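Local coordinates for uncharacterized protein AF_0924 (Archaeoglobus fulgidus, PDB 3DT5) that is of unknown function but is probably a membrane protein, represented here by its largely helical C-terminal domain with a bound calcium ion, at residues A[49-54]-A[64-69]; A[24-29]-A[56-61]; A[28-33]-A[45-50]. One frame throughout, in Å; residues are numbered along the deposited sequence.

Contact 1: A[49-54]-A[64-69]; sequences TIITCR and RVLPMH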
ATOM      1  N   THR A  49       8.040  -1.579  -7.989  1.00 38.64           N
ATOM      2  CA  THR A  49       8.116  -3.025  -7.959  1.00 39.96           C
ATOM      3  C   THR A  49       6.891  -3.678  -7.370  1.00 38.65           C
ATOM      4  O   THR A  49       6.337  -4.634  -7.960  1.00 37.51           O
ATOM      5  CB  THR A  49       9.357  -3.477  -7.178  1.00 41.33           C
ATOM      6  OG1 THR A  49      10.485  -3.040  -7.920  1.00 39.53           O
ATOM      7  CG2 THR A  49       9.415  -5.047  -7.068  1.00 42.61           C
ATOM      8  N   ILE A  50       6.421  -3.154  -6.238  1.00 38.78           N
ATOM      9  CA  ILE A  50       5.170  -3.709  -5.640  1.00 38.38           C
ATOM     10  C   ILE A  50       3.975  -3.645  -6.598  1.00 38.80           C
ATOM     11  O   ILE A  50       3.194  -4.598  -6.702  1.00 38.46           O
ATOM     12  CB  ILE A  50       4.840  -3.044  -4.267  1.00 38.79           C
ATOM     13  CG1 ILE A  50       5.889  -3.459  -3.245  1.00 38.28           C
ATOM     14  CG2 ILE A  50       3.434  -3.426  -3.785  1.00 38.56           C
ATOM     15  CD1 ILE A  50       5.879  -2.553  -1.972  1.00 37.92           C
ATOM     16  N   ILE A  51       3.823  -2.520  -7.295  1.00 37.81           N
ATOM     17  CA  ILE A  51       2.615  -2.294  -8.073  1.00 37.09           C
ATOM     18  C   ILE A  51       2.746  -2.868  -9.480  1.00 38.34           C
ATOM     19  O   ILE A  51       1.800  -2.783 -10.272  1.00 40.88           O
ATOM     20  CB  ILE A  51       2.151  -0.817  -8.038  1.00 37.56           C
ATOM     21  CG1 ILE A  51       3.100   0.045  -8.931  1.00 36.58           C
ATOM     22  CG2 ILE A  51       1.982  -0.378  -6.534  1.00 36.04           C
ATOM     23  CD1 ILE A  51       2.845   1.600  -8.920  1.00 36.57           C
ATOM     24  N   THR A  52       3.873  -3.511  -9.766  1.00 38.25           N
ATOM     25  CA  THR A  52       4.026  -4.219 -11.046  1.00 38.84           C
ATOM     26  C   THR A  52       4.273  -5.687 -10.744  1.00 41.00           C
ATOM     27  O   THR A  52       3.376  -6.533 -10.869  1.00 39.50           O
ATOM     28  CB  THR A  52       5.137  -3.602 -11.934  1.00 39.74           C
ATOM     29  OG1 THR A  52       6.361  -3.480 -11.186  1.00 37.92           O
ATOM     30  CG2 THR A  52       4.725  -2.202 -12.416  1.00 37.44           C
ATOM     31  N   CYS A  53       5.478  -5.945 -10.304  1.00 42.65           N
ATOM     32  CA  CYS A  53       5.973  -7.278 -10.016  0.60 43.85           C
ATOM     33  C   CYS A  53       5.214  -8.024  -8.900  1.00 43.56           C
ATOM     34  O   CYS A  53       5.243  -9.245  -8.851  1.00 45.53           O
ATOM     35  CB  CYS A  53       7.435  -7.137  -9.615  0.60 43.74           C
ATOM     36  SG  CYS A  53       8.148  -8.619  -9.018  0.60 48.34           S
ATOM     37  N   ARG A  54       4.592  -7.290  -7.978  1.00 41.88           N
ATOM     38  CA  ARG A  54       3.864  -7.966  -6.877  1.00 40.01           C
ATOM     39  C   ARG A  54       2.364  -7.857  -6.978  1.00 38.68           C
ATOM     40  O   ARG A  54       1.658  -8.269  -6.051  1.00 37.99           O
ATOM     41  CB  ARG A  54       4.371  -7.520  -5.506  1.00 40.23           C
ATOM     42  CG  ARG A  54       5.875  -7.711  -5.416  1.00 43.70           C
ATOM     43  CD  ARG A  54       6.378  -7.647  -4.029  1.00 46.82           C
ATOM     44  NE  ARG A  54       7.837  -7.530  -3.992  1.00 51.58           N
ATOM     45  CZ  ARG A  54       8.535  -7.204  -2.895  1.00 53.99           C
ATOM     46  NH1 ARG A  54       7.914  -6.982  -1.714  1.00 48.08           N
ATOM     47  NH2 ARG A  54       9.861  -7.106  -2.978  1.00 53.19           N
ATOM     48  N   ARG A  64      -8.293  -3.517  -9.779  1.00 35.43           N
ATOM     49  CA  ARG A  64      -9.108  -2.594 -10.593  1.00 35.56           C
ATOM     50  C   ARG A  64      -8.676  -1.130 -10.514  1.00 36.16           C
ATOM     51  O   ARG A  64      -8.852  -0.376 -11.474  1.00 34.64           O
ATOM     52  CB  ARG A  64     -10.590  -2.730 -10.236  1.00 36.30           C
ATOM     53  CG  ARG A  64     -11.096  -3.989 -10.965  1.00 39.21           C
ATOM     54  CD  ARG A  64     -12.387  -4.482 -10.567  1.00 49.17           C
ATOM     55  NE  ARG A  64     -12.844  -5.264 -11.706  1.00 56.40           N
ATOM     56  CZ  ARG A  64     -13.791  -6.193 -11.669  1.00 61.30           C
ATOM     57  NH1 ARG A  64     -14.394  -6.500 -10.523  1.00 61.66           N
ATOM     58  NH2 ARG A  64     -14.138  -6.815 -12.797  1.00 62.46           N
ATOM     59  N   VAL A  65      -8.194  -0.719  -9.345  1.00 35.35           N
ATOM     60  CA  VAL A  65      -7.950   0.710  -9.094  1.00 37.00           C
ATOM     61  C   VAL A  65      -6.490   1.025  -8.843  1.00 36.26           C
ATOM     62  O   VAL A  65      -6.111   2.191  -8.832  1.00 37.08           O
ATOM     63  CB  VAL A  65      -8.832   1.292  -7.897  1.00 36.00           C
ATOM     64  CG1 VAL A  65     -10.348   1.167  -8.220  1.00 38.62           C
ATOM     65  CG2 VAL A  65      -8.519   0.570  -6.595  1.00 35.05           C
ATOM     66  N   LEU A  66      -5.649   0.008  -8.645  1.00 37.00           N
ATOM     67  CA  LEU A  66      -4.259   0.281  -8.260  1.00 35.79           C
ATOM     68  C   LEU A  66      -3.493   0.824  -9.482  1.00 35.27           C
ATOM     69  O   LEU A  66      -3.482   0.146 -10.531  1.00 36.27           O
ATOM     70  CB  LEU A  66      -3.582  -1.015  -7.762  1.00 36.64           C
ATOM     71  CG  LEU A  66      -2.116  -0.929  -7.290  1.00 36.69           C
ATOM     72  CD1 LEU A  66      -2.019  -0.081  -5.973  1.00 36.12           C
ATOM     73  CD2 LEU A  66      -1.573  -2.375  -7.089  1.00 35.29           C
ATOM     74  N   PRO A  67      -2.889   2.040  -9.390  1.00 33.50           N
ATOM     75  CA  PRO A  67      -2.145   2.569 -10.532  1.00 32.56           C
ATOM     76  C   PRO A  67      -0.961   1.654 -10.925  1.00 32.05           C
ATOM     77  O   PRO A  67      -0.448   0.881 -10.096  1.00 28.16           O
ATOM     78  CB  PRO A  67      -1.578   3.920 -10.000  1.00 34.84           C
ATOM     79  CG  PRO A  67      -2.578   4.323  -8.881  1.00 35.86           C
ATOM     80  CD  PRO A  67      -2.864   2.974  -8.245  1.00 34.70           C
HETATM   81  N   MSE A  68      -0.565   1.756 -12.192  1.00 31.30           N
HETATM   82  CA  MSE A  68       0.533   0.976 -12.764  0.60 32.36           C
HETATM   83  C   MSE A  68       1.882   1.662 -12.603  1.00 31.90           C
HETATM   84  O   MSE A  68       2.926   1.027 -12.709  1.00 32.05           O
HETATM   85  CB  MSE A  68       0.320   0.869 -14.279  0.60 32.11           C
HETATM   86  CG  MSE A  68       0.758  -0.443 -14.832  0.60 35.88           C
HETATM   87 SE   MSE A  68      -0.612  -1.704 -14.293  0.42 39.75          SE
HETATM   88  CE  MSE A  68      -2.170  -0.505 -14.112  0.60 36.67           C
ATOM     89  N   HIS A  69       1.843   2.970 -12.415  1.00 32.90           N
ATOM     90  CA  HIS A  69       3.023   3.820 -12.454  1.00 34.52           C
ATOM     91  C   HIS A  69       3.017   4.737 -11.249  1.00 36.50           C
ATOM     92  O   HIS A  69       1.962   5.140 -10.795  1.00 37.96           O
ATOM     93  CB  HIS A  69       3.037   4.687 -13.713  1.00 34.08           C
ATOM     94  CG  HIS A  69       3.096   3.911 -14.990  1.00 35.42           C
ATOM     95  ND1 HIS A  69       4.214   3.211 -15.385  1.00 38.31           N
ATOM     96  CD2 HIS A  69       2.176   3.725 -15.969  1.00 37.49           C
ATOM     97  CE1 HIS A  69       3.980   2.616 -16.544  1.00 36.99           C
ATOM     98  NE2 HIS A  69       2.746   2.901 -16.916  1.00 37.72           N
TER
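Ile51 and Met68 bring the two backbones closest, their CA atoms 6.1 Å apart, where the C-terminal part of helix 43-52 meets the extended chain that leaves helix 60-65 at Leu66 and Pro67. No hydrogen bond crosses between 49-54 and 64-69, and the fit is largely one of apolar branches against a backbone. Ile51 carries it. Its CG1 sits between the backbone N and the carbonyl carbon (chi1 74°), and the chain runs on until Ile51 CD1 lies 3.6 Å from Pro67 O. The other branch, Ile51 CG2, reaches both methyls of Leu66, with Leu66 CD1 at 4.1 Å. A beta-branched residue suits the place because it fills two directions at once. Leu66 answers with CG anti to its own backbone N (chi1 -179°), and the two side chains cross at a slant. At the exposed margin Thr52 turns its methyl to the chain, Thr52 CG2 lying 3.7 Å from Met68 O, while its OG1 is hydrogen-bonded to Glu48 O. Arg55 ties the same backbones by hydrogen bonds: NH1 joins Ile51 O and Pro67 O, and NH2 joins Leu66 O. The contact thus packs one short helix against the exit of the next, and helix 88-116 touches both sides of it, its Trp94 meeting the side chains of Ile51 and Pro67.

Contact 2: A[24-29]-A[56-61]; sequences EKFYIP and YLAGNN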
ATOM      1  N   GLU A  24       3.079 -10.036   3.931  1.00 40.60           N
ATOM      2  CA  GLU A  24       4.446  -9.596   4.132  1.00 41.21           C
ATOM      3  C   GLU A  24       5.077  -9.029   2.872  1.00 40.10           C
ATOM      4  O   GLU A  24       5.966  -8.205   2.967  1.00 39.52           O
ATOM      5  CB  GLU A  24       5.332 -10.711   4.665  1.00 40.71           C
ATOM      6  CG  GLU A  24       5.000 -11.113   6.108  1.00 44.57           C
ATOM      7  CD  GLU A  24       5.800 -12.340   6.570  1.00 46.85           C
ATOM      8  OE1 GLU A  24       6.712 -12.810   5.826  1.00 54.26           O
ATOM      9  OE2 GLU A  24       5.537 -12.824   7.702  1.00 54.86           O
ATOM     10  N   LYS A  25       4.664  -9.487   1.701  1.00 37.59           N
ATOM     11  CA  LYS A  25       5.388  -9.080   0.482  1.00 38.48           C
ATOM     12  C   LYS A  25       4.594  -7.997  -0.263  1.00 37.48           C
ATOM     13  O   LYS A  25       5.121  -7.367  -1.169  1.00 37.98           O
ATOM     14  CB  LYS A  25       5.677 -10.274  -0.459  1.00 37.08           C
ATOM     15  CG  LYS A  25       6.650 -11.348   0.151  1.00 39.07           C
ATOM     16  CD  LYS A  25       6.774 -12.509  -0.830  1.00 41.05           C
ATOM     17  CE  LYS A  25       7.707 -13.556  -0.316  1.00 44.84           C
ATOM     18  NZ  LYS A  25       8.497 -14.142  -1.455  1.00 52.40           N
ATOM     19  N   PHE A  26       3.329  -7.824   0.083  1.00 36.63           N
ATOM     20  CA  PHE A  26       2.501  -6.876  -0.655  1.00 36.56           C
ATOM     21  C   PHE A  26       1.825  -5.865   0.272  1.00 36.49           C
ATOM     22  O   PHE A  26       2.180  -4.696   0.239  1.00 36.04           O
ATOM     23  CB  PHE A  26       1.447  -7.597  -1.549  1.00 34.56           C
ATOM     24  CG  PHE A  26       0.644  -6.611  -2.383  1.00 35.23           C
ATOM     25  CD1 PHE A  26       1.111  -6.184  -3.634  1.00 34.93           C
ATOM     26  CD2 PHE A  26      -0.509  -6.060  -1.868  1.00 35.33           C
ATOM     27  CE1 PHE A  26       0.417  -5.231  -4.406  1.00 34.41           C
ATOM     28  CE2 PHE A  26      -1.240  -5.082  -2.620  1.00 34.59           C
ATOM     29  CZ  PHE A  26      -0.760  -4.673  -3.874  1.00 35.77           C
ATOM     30  N   TYR A  27       0.900  -6.323   1.119  1.00 34.98           N
ATOM     31  CA  TYR A  27       0.060  -5.374   1.869  1.00 36.35           C
ATOM     32  C   TYR A  27       0.883  -4.517   2.835  1.00 36.72           C
ATOM     33  O   TYR A  27       0.800  -3.304   2.815  1.00 35.35           O
ATOM     34  CB  TYR A  27      -1.050  -6.104   2.622  1.00 35.89           C
ATOM     35  CG  TYR A  27      -2.086  -6.610   1.650  1.00 36.02           C
ATOM     36  CD1 TYR A  27      -3.000  -5.718   1.058  1.00 36.21           C
ATOM     37  CD2 TYR A  27      -2.064  -7.929   1.213  1.00 35.54           C
ATOM     38  CE1 TYR A  27      -3.917  -6.176   0.077  1.00 33.59           C
ATOM     39  CE2 TYR A  27      -2.968  -8.396   0.239  1.00 35.52           C
ATOM     40  CZ  TYR A  27      -3.894  -7.505  -0.307  1.00 35.68           C
ATOM     41  OH  TYR A  27      -4.787  -7.908  -1.259  1.00 35.87           O
ATOM     42  N   ILE A  28       1.657  -5.170   3.691  1.00 36.72           N
ATOM     43  CA  ILE A  28       2.420  -4.429   4.703  1.00 37.30           C
ATOM     44  C   ILE A  28       3.453  -3.461   4.082  1.00 37.66           C
ATOM     45  O   ILE A  28       3.476  -2.286   4.445  1.00 38.22           O
ATOM     46  CB  ILE A  28       3.036  -5.382   5.754  1.00 37.18           C
ATOM     47  CG1 ILE A  28       1.893  -6.059   6.535  1.00 40.45           C
ATOM     48  CG2 ILE A  28       4.049  -4.604   6.719  1.00 38.17           C
ATOM     49  CD1 ILE A  28       2.296  -7.258   7.363  1.00 45.02           C
ATOM     50  N   PRO A  29       4.311  -3.936   3.138  1.00 37.46           N
ATOM     51  CA  PRO A  29       5.234  -2.936   2.578  1.00 37.87           C
ATOM     52  C   PRO A  29       4.551  -1.783   1.863  1.00 37.25           C
ATOM     53  O   PRO A  29       5.023  -0.662   1.968  1.00 36.03           O
ATOM     54  CB  PRO A  29       6.134  -3.726   1.608  1.00 38.03           C
ATOM     55  CG  PRO A  29       5.653  -5.103   1.629  1.00 39.01           C
ATOM     56  CD  PRO A  29       4.570  -5.294   2.644  1.00 37.05           C
ATOM     57  N   TYR A  56       0.543  -9.850  -8.472  1.00 38.04           N
ATOM     58  CA  TYR A  56      -0.024 -11.183  -8.336  1.00 36.48           C
ATOM     59  C   TYR A  56      -0.444 -11.494  -6.890  1.00 37.09           C
ATOM     60  O   TYR A  56      -1.102 -12.496  -6.652  1.00 37.62           O
ATOM     61  CB  TYR A  56       0.924 -12.252  -8.865  1.00 36.47           C
ATOM     62  CG  TYR A  56       2.123 -12.504  -7.982  1.00 35.89           C
ATOM     63  CD1 TYR A  56       2.141 -13.583  -7.096  1.00 38.40           C
ATOM     64  CD2 TYR A  56       3.249 -11.661  -8.033  1.00 34.65           C
ATOM     65  CE1 TYR A  56       3.235 -13.805  -6.238  1.00 38.80           C
ATOM     66  CE2 TYR A  56       4.333 -11.881  -7.197  1.00 35.31           C
ATOM     67  CZ  TYR A  56       4.312 -12.966  -6.321  1.00 38.36           C
ATOM     68  OH  TYR A  56       5.382 -13.178  -5.482  1.00 42.00           O
ATOM     69  N   LEU A  57      -0.090 -10.631  -5.937  1.00 35.33           N
ATOM     70  CA  LEU A  57      -0.452 -10.860  -4.542  1.00 34.99           C
ATOM     71  C   LEU A  57      -1.713 -10.054  -4.126  1.00 35.12           C
ATOM     72  O   LEU A  57      -2.298 -10.291  -3.052  1.00 36.66           O
ATOM     73  CB  LEU A  57       0.734 -10.532  -3.633  1.00 34.88           C
ATOM     74  CG  LEU A  57       1.924 -11.485  -3.817  1.00 34.69           C
ATOM     75  CD1 LEU A  57       3.127 -10.848  -3.154  1.00 34.97           C
ATOM     76  CD2 LEU A  57       1.608 -12.912  -3.234  1.00 37.57           C
ATOM     77  N   ALA A  58      -2.151  -9.160  -5.008  1.00 34.79           N
ATOM     78  CA  ALA A  58      -3.268  -8.239  -4.706  1.00 34.91           C
ATOM     79  C   ALA A  58      -4.625  -8.960  -5.028  1.00 34.78           C
ATOM     80  O   ALA A  58      -4.680  -9.823  -5.929  1.00 34.47           O
ATOM     81  CB  ALA A  58      -3.137  -6.978  -5.549  1.00 33.80           C
ATOM     82  N   GLY A  59      -5.683  -8.559  -4.327  1.00 33.72           N
ATOM     83  CA  GLY A  59      -7.051  -8.992  -4.638  1.00 33.93           C
ATOM     84  C   GLY A  59      -7.577  -8.294  -5.890  1.00 34.10           C
ATOM     85  O   GLY A  59      -7.049  -7.249  -6.319  1.00 33.41           O
ATOM     86  N   ASN A  60      -8.559  -8.900  -6.534  1.00 33.97           N
ATOM     87  CA  ASN A  60      -9.051  -8.363  -7.816  1.00 34.11           C
ATOM     88  C   ASN A  60      -9.656  -6.973  -7.644  1.00 34.62           C
ATOM     89  O   ASN A  60      -9.524  -6.165  -8.552  1.00 35.08           O
ATOM     90  CB  ASN A  60     -10.091  -9.324  -8.457  1.00 33.64           C
ATOM     91  CG  ASN A  60      -9.442 -10.598  -9.036  1.00 35.09           C
ATOM     92  OD1 ASN A  60      -8.271 -10.901  -8.709  1.00 37.81           O
ATOM     93  ND2 ASN A  60     -10.175 -11.325  -9.931  1.00 33.26           N
ATOM     94  N   ASN A  61     -10.266  -6.678  -6.466  1.00 34.82           N
ATOM     95  CA  ASN A  61     -10.901  -5.366  -6.239  1.00 35.57           C
ATOM     96  C   ASN A  61      -9.813  -4.267  -6.308  1.00 35.10           C
ATOM     97  O   ASN A  61      -9.967  -3.241  -6.986  1.00 34.70           O
ATOM     98  CB  ASN A  61     -11.551  -5.224  -4.846  1.00 36.67           C
ATOM     99  CG  ASN A  61     -12.706  -6.131  -4.630  1.00 40.55           C
ATOM    100  OD1 ASN A  61     -13.156  -6.806  -5.532  1.00 45.15           O
ATOM    101  ND2 ASN A  61     -13.207  -6.157  -3.365  1.00 49.13           N
TER
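Tyr27 OH and Gly59 N converge on one carboxylate oxygen, OE2 of Glu104, which is hydrogen-bonded to both; the two atoms themselves stand 3.3 Å apart. Gly59 is the N-cap residue of the helix that starts at Asn60, and Glu104 on helix 88-116 therefore joins this helix start to the phenol of helix 16-35. A negative oxygen next to a helix N-terminus is likely to be favoured by the helix dipole. The ring of Tyr27 leads its hydroxyl, Tyr27 OH, to within 3.8 Å of Ala58 CA, and Phe26 CD2 lies over the centre of the same ring. Phe26 itself makes the apolar half of the contact. Its CG is anti to the backbone N (chi1 -176°), and the Phe26 ring takes Ala58 CB over one face in a CH-pi contact, 4.1 Å from the ring centroid and 28° off its normal. A single methyl suits this spot, since Ala58 CB can rest on the ring, 3.7 Å from Phe26 CZ, while the main chain turns on to the N-cap. Leu57 and Phe26 run past one another in opposing senses: the CB atoms of Phe26 and Leu57 come within 3.7 Å. Leu57 CD1 also meets Lys25 CB at 3.8 Å, so the lysine contributes the base of its chain to the apolar layer. Leu57 O is hydrogen-bonded to Arg22 NE. Phe26 also touches Ile50 of helix 43-52, Leu62 of helix 60-65 and Leu101 of helix 88-116, which places the contact where all four helices of the domain meet.

Contact 3: A[28-33]-A[45-50]; sequences IPLIKA and DEIETI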
ATOM      1  N   ILE A  28       1.657  -5.170   3.691  1.00 36.72           N
ATOM      2  CA  ILE A  28       2.420  -4.429   4.703  1.00 37.30           C
ATOM      3  C   ILE A  28       3.453  -3.461   4.082  1.00 37.66           C
ATOM      4  O   ILE A  28       3.476  -2.286   4.445  1.00 38.22           O
ATOM      5  CB  ILE A  28       3.036  -5.382   5.754  1.00 37.18           C
ATOM      6  CG1 ILE A  28       1.893  -6.059   6.535  1.00 40.45           C
ATOM      7  CG2 ILE A  28       4.049  -4.604   6.719  1.00 38.17           C
ATOM      8  CD1 ILE A  28       2.296  -7.258   7.363  1.00 45.02           C
ATOM      9  N   PRO A  29       4.311  -3.936   3.138  1.00 37.46           N
ATOM     10  CA  PRO A  29       5.234  -2.936   2.578  1.00 37.87           C
ATOM     11  C   PRO A  29       4.551  -1.783   1.863  1.00 37.25           C
ATOM     12  O   PRO A  29       5.023  -0.662   1.968  1.00 36.03           O
ATOM     13  CB  PRO A  29       6.134  -3.726   1.608  1.00 38.03           C
ATOM     14  CG  PRO A  29       5.653  -5.103   1.629  1.00 39.01           C
ATOM     15  CD  PRO A  29       4.570  -5.294   2.644  1.00 37.05           C
ATOM     16  N   LEU A  30       3.461  -2.033   1.122  1.00 37.60           N
ATOM     17  CA  LEU A  30       2.856  -0.922   0.363  1.00 37.02           C
ATOM     18  C   LEU A  30       2.164   0.057   1.337  1.00 36.71           C
ATOM     19  O   LEU A  30       2.255   1.311   1.170  1.00 36.86           O
ATOM     20  CB  LEU A  30       1.800  -1.472  -0.625  1.00 37.67           C
ATOM     21  CG  LEU A  30       1.255  -0.419  -1.619  1.00 37.54           C
ATOM     22  CD1 LEU A  30       2.425   0.222  -2.436  1.00 39.05           C
ATOM     23  CD2 LEU A  30       0.270  -1.129  -2.572  1.00 38.48           C
ATOM     24  N   ILE A  31       1.467  -0.504   2.338  1.00 35.96           N
ATOM     25  CA  ILE A  31       0.877   0.346   3.400  1.00 36.39           C
ATOM     26  C   ILE A  31       1.968   1.229   4.078  1.00 37.42           C
ATOM     27  O   ILE A  31       1.776   2.464   4.238  1.00 38.04           O
ATOM     28  CB  ILE A  31       0.029  -0.485   4.442  1.00 36.54           C
ATOM     29  CG1 ILE A  31      -1.232  -1.051   3.757  1.00 36.36           C
ATOM     30  CG2 ILE A  31      -0.391   0.397   5.652  1.00 36.76           C
ATOM     31  CD1 ILE A  31      -1.950  -2.167   4.574  1.00 36.21           C
ATOM     32  N   LYS A  32       3.058   0.615   4.530  1.00 38.17           N
ATOM     33  CA  LYS A  32       4.182   1.371   5.113  1.00 38.75           C
ATOM     34  C   LYS A  32       4.748   2.456   4.196  1.00 38.30           C
ATOM     35  O   LYS A  32       5.041   3.542   4.643  1.00 37.99           O
ATOM     36  CB  LYS A  32       5.285   0.428   5.561  1.00 39.50           C
ATOM     37  CG  LYS A  32       4.845  -0.296   6.841  1.00 45.66           C
ATOM     38  CD  LYS A  32       5.985  -0.738   7.706  1.00 54.33           C
ATOM     39  CE  LYS A  32       6.453  -2.116   7.310  1.00 57.18           C
ATOM     40  NZ  LYS A  32       6.881  -3.016   8.463  1.00 54.82           N
ATOM     41  N   ALA A  33       4.942   2.156   2.924  1.00 37.26           N
ATOM     42  CA  ALA A  33       5.458   3.152   1.967  1.00 36.68           C
ATOM     43  C   ALA A  33       4.627   4.420   1.933  1.00 37.03           C
ATOM     44  O   ALA A  33       5.163   5.488   1.629  1.00 36.99           O
ATOM     45  CB  ALA A  33       5.536   2.532   0.511  1.00 35.43           C
ATOM     46  N   ASP A  45      11.424   3.071  -6.171  1.00 39.35           N
ATOM     47  CA  ASP A  45      11.581   1.859  -6.981  1.00 40.04           C
ATOM     48  C   ASP A  45      10.910   0.646  -6.319  1.00 40.40           C
ATOM     49  O   ASP A  45      10.319  -0.230  -7.021  1.00 40.81           O
ATOM     50  CB  ASP A  45      13.039   1.549  -7.277  1.00 41.63           C
ATOM     51  CG  ASP A  45      13.674   2.551  -8.239  1.00 46.25           C
ATOM     52  OD1 ASP A  45      13.016   2.998  -9.213  1.00 50.31           O
ATOM     53  OD2 ASP A  45      14.846   2.883  -8.000  1.00 51.81           O
ATOM     54  N   GLU A  46      10.972   0.582  -4.990  1.00 39.79           N
ATOM     55  CA  GLU A  46      10.246  -0.472  -4.267  1.00 41.00           C
ATOM     56  C   GLU A  46       8.728  -0.401  -4.459  1.00 39.55           C
ATOM     57  O   GLU A  46       8.087  -1.419  -4.650  1.00 39.38           O
ATOM     58  CB  GLU A  46      10.584  -0.486  -2.769  1.00 40.52           C
ATOM     59  CG  GLU A  46      12.035  -0.854  -2.463  1.00 45.42           C
ATOM     60  CD  GLU A  46      12.432  -0.456  -1.041  1.00 50.37           C
ATOM     61  OE1 GLU A  46      11.565   0.080  -0.296  1.00 52.46           O
ATOM     62  OE2 GLU A  46      13.602  -0.669  -0.674  1.00 49.86           O
ATOM     63  N   ILE A  47       8.154   0.803  -4.437  1.00 38.49           N
ATOM     64  CA  ILE A  47       6.758   0.970  -4.764  1.00 38.23           C
ATOM     65  C   ILE A  47       6.499   0.546  -6.222  1.00 38.75           C
ATOM     66  O   ILE A  47       5.533  -0.173  -6.489  1.00 38.32           O
ATOM     67  CB  ILE A  47       6.279   2.450  -4.538  1.00 38.01           C
ATOM     68  CG1 ILE A  47       6.370   2.810  -3.030  1.00 38.35           C
ATOM     69  CG2 ILE A  47       4.824   2.680  -5.061  1.00 34.66           C
ATOM     70  CD1 ILE A  47       6.217   4.268  -2.794  1.00 38.90           C
ATOM     71  N   GLU A  48       7.323   1.004  -7.166  1.00 38.05           N
ATOM     72  CA  GLU A  48       7.134   0.572  -8.558  1.00 39.33           C
ATOM     73  C   GLU A  48       7.105  -0.931  -8.681  1.00 38.68           C
ATOM     74  O   GLU A  48       6.267  -1.495  -9.405  1.00 38.69           O
ATOM     75  CB  GLU A  48       8.282   1.077  -9.459  1.00 39.39           C
ATOM     76  CG  GLU A  48       8.140   2.485  -9.825  1.00 46.42           C
ATOM     77  CD  GLU A  48       7.076   2.671 -10.885  1.00 50.63           C
ATOM     78  OE1 GLU A  48       6.989   1.852 -11.831  1.00 55.52           O
ATOM     79  OE2 GLU A  48       6.330   3.637 -10.754  1.00 48.95           O
ATOM     80  N   THR A  49       8.040  -1.579  -7.989  1.00 38.64           N
ATOM     81  CA  THR A  49       8.116  -3.025  -7.959  1.00 39.96           C
ATOM     82  C   THR A  49       6.891  -3.678  -7.370  1.00 38.65           C
ATOM     83  O   THR A  49       6.337  -4.634  -7.960  1.00 37.51           O
ATOM     84  CB  THR A  49       9.357  -3.477  -7.178  1.00 41.33           C
ATOM     85  OG1 THR A  49      10.485  -3.040  -7.920  1.00 39.53           O
ATOM     86  CG2 THR A  49       9.415  -5.047  -7.068  1.00 42.61           C
ATOM     87  N   ILE A  50       6.421  -3.154  -6.238  1.00 38.78           N
ATOM     88  CA  ILE A  50       5.170  -3.709  -5.640  1.00 38.38           C
ATOM     89  C   ILE A  50       3.975  -3.645  -6.598  1.00 38.80           C
ATOM     90  O   ILE A  50       3.194  -4.598  -6.702  1.00 38.46           O
ATOM     91  CB  ILE A  50       4.840  -3.044  -4.267  1.00 38.79           C
ATOM     92  CG1 ILE A  50       5.889  -3.459  -3.245  1.00 38.28           C
ATOM     93  CG2 ILE A  50       3.434  -3.426  -3.785  1.00 38.56           C
ATOM     94  CD1 ILE A  50       5.879  -2.553  -1.972  1.00 37.92           C
TER
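Ile50 packs against Pro29 and Leu30 within a helical hairpin, in which helices 16-35 and 43-52 follow each other in the chain and run obliquely antiparallel, the axes of 28-33 and 45-50 being at 138° and 10.3 Å apart at closest approach. Ile50 holds CG1 anti to its carbonyl carbon (chi1 -68°), and from that branch Ile50 CD1 reaches Pro29 CB at 3.8 Å. The second branch, Ile50 CG2, approaches Leu30 CD1 at 4.0 Å. An alanine here would probably leave Pro29 CB and the Leu30 methyls facing a gap, because both branches of Ile50 that meet them would be gone. One turn along, Ala33 CB touches Ile47 CG1 at 3.6 Å; a small residue lets the isoleucine come in close. Pro29 offers an apolar ring, and since its N bonds to no earlier turn the helix is kinked there. Around this layer, Leu30 also leans on Leu101 of helix 88-116, and Ile47 on Phe34. Farther out, Asp45 OD1 forms a salt bridge with Lys71 NZ, and Glu48 OE2 accepts hydrogen bonds from the backbone N atoms of Phe70 and Lys71, fastening helix 43-52 to the chain that follows helix 60-65. Inside helix 43-52 Asp45 O is gripped twice: Thr49 N reaches it from one face of the carbonyl plane and Thr49 OG1, at 3.0 Å and tilted 34° from that plane, from the other.

In the fold
Contacts 1 and 3 share helix 43-52, and Ile50 on it also touches contact 2, Ile50 CG2 lying 3.6 Å from Phe26 CE1, while Arg54 NH1 of 49-54 makes a probable hydrogen bond of 2.9 Å to Lys25 O. Leu30 bridges contacts 1 and 3, with Leu30 CD1 4.2 Å from Ile51 CG2 and Leu30 CD2 4.2 Å from Leu66 CD1. The side chains thus touch from contact to contact, the contact centres being 9 to 10 Å apart. The calcium site is formed by Glu44, Lys71, Ala74 and Asp75: the ion is about 9 Å from the Ile47 side chain and about 11 Å from that of His69. Glu44 immediately precedes 45-50.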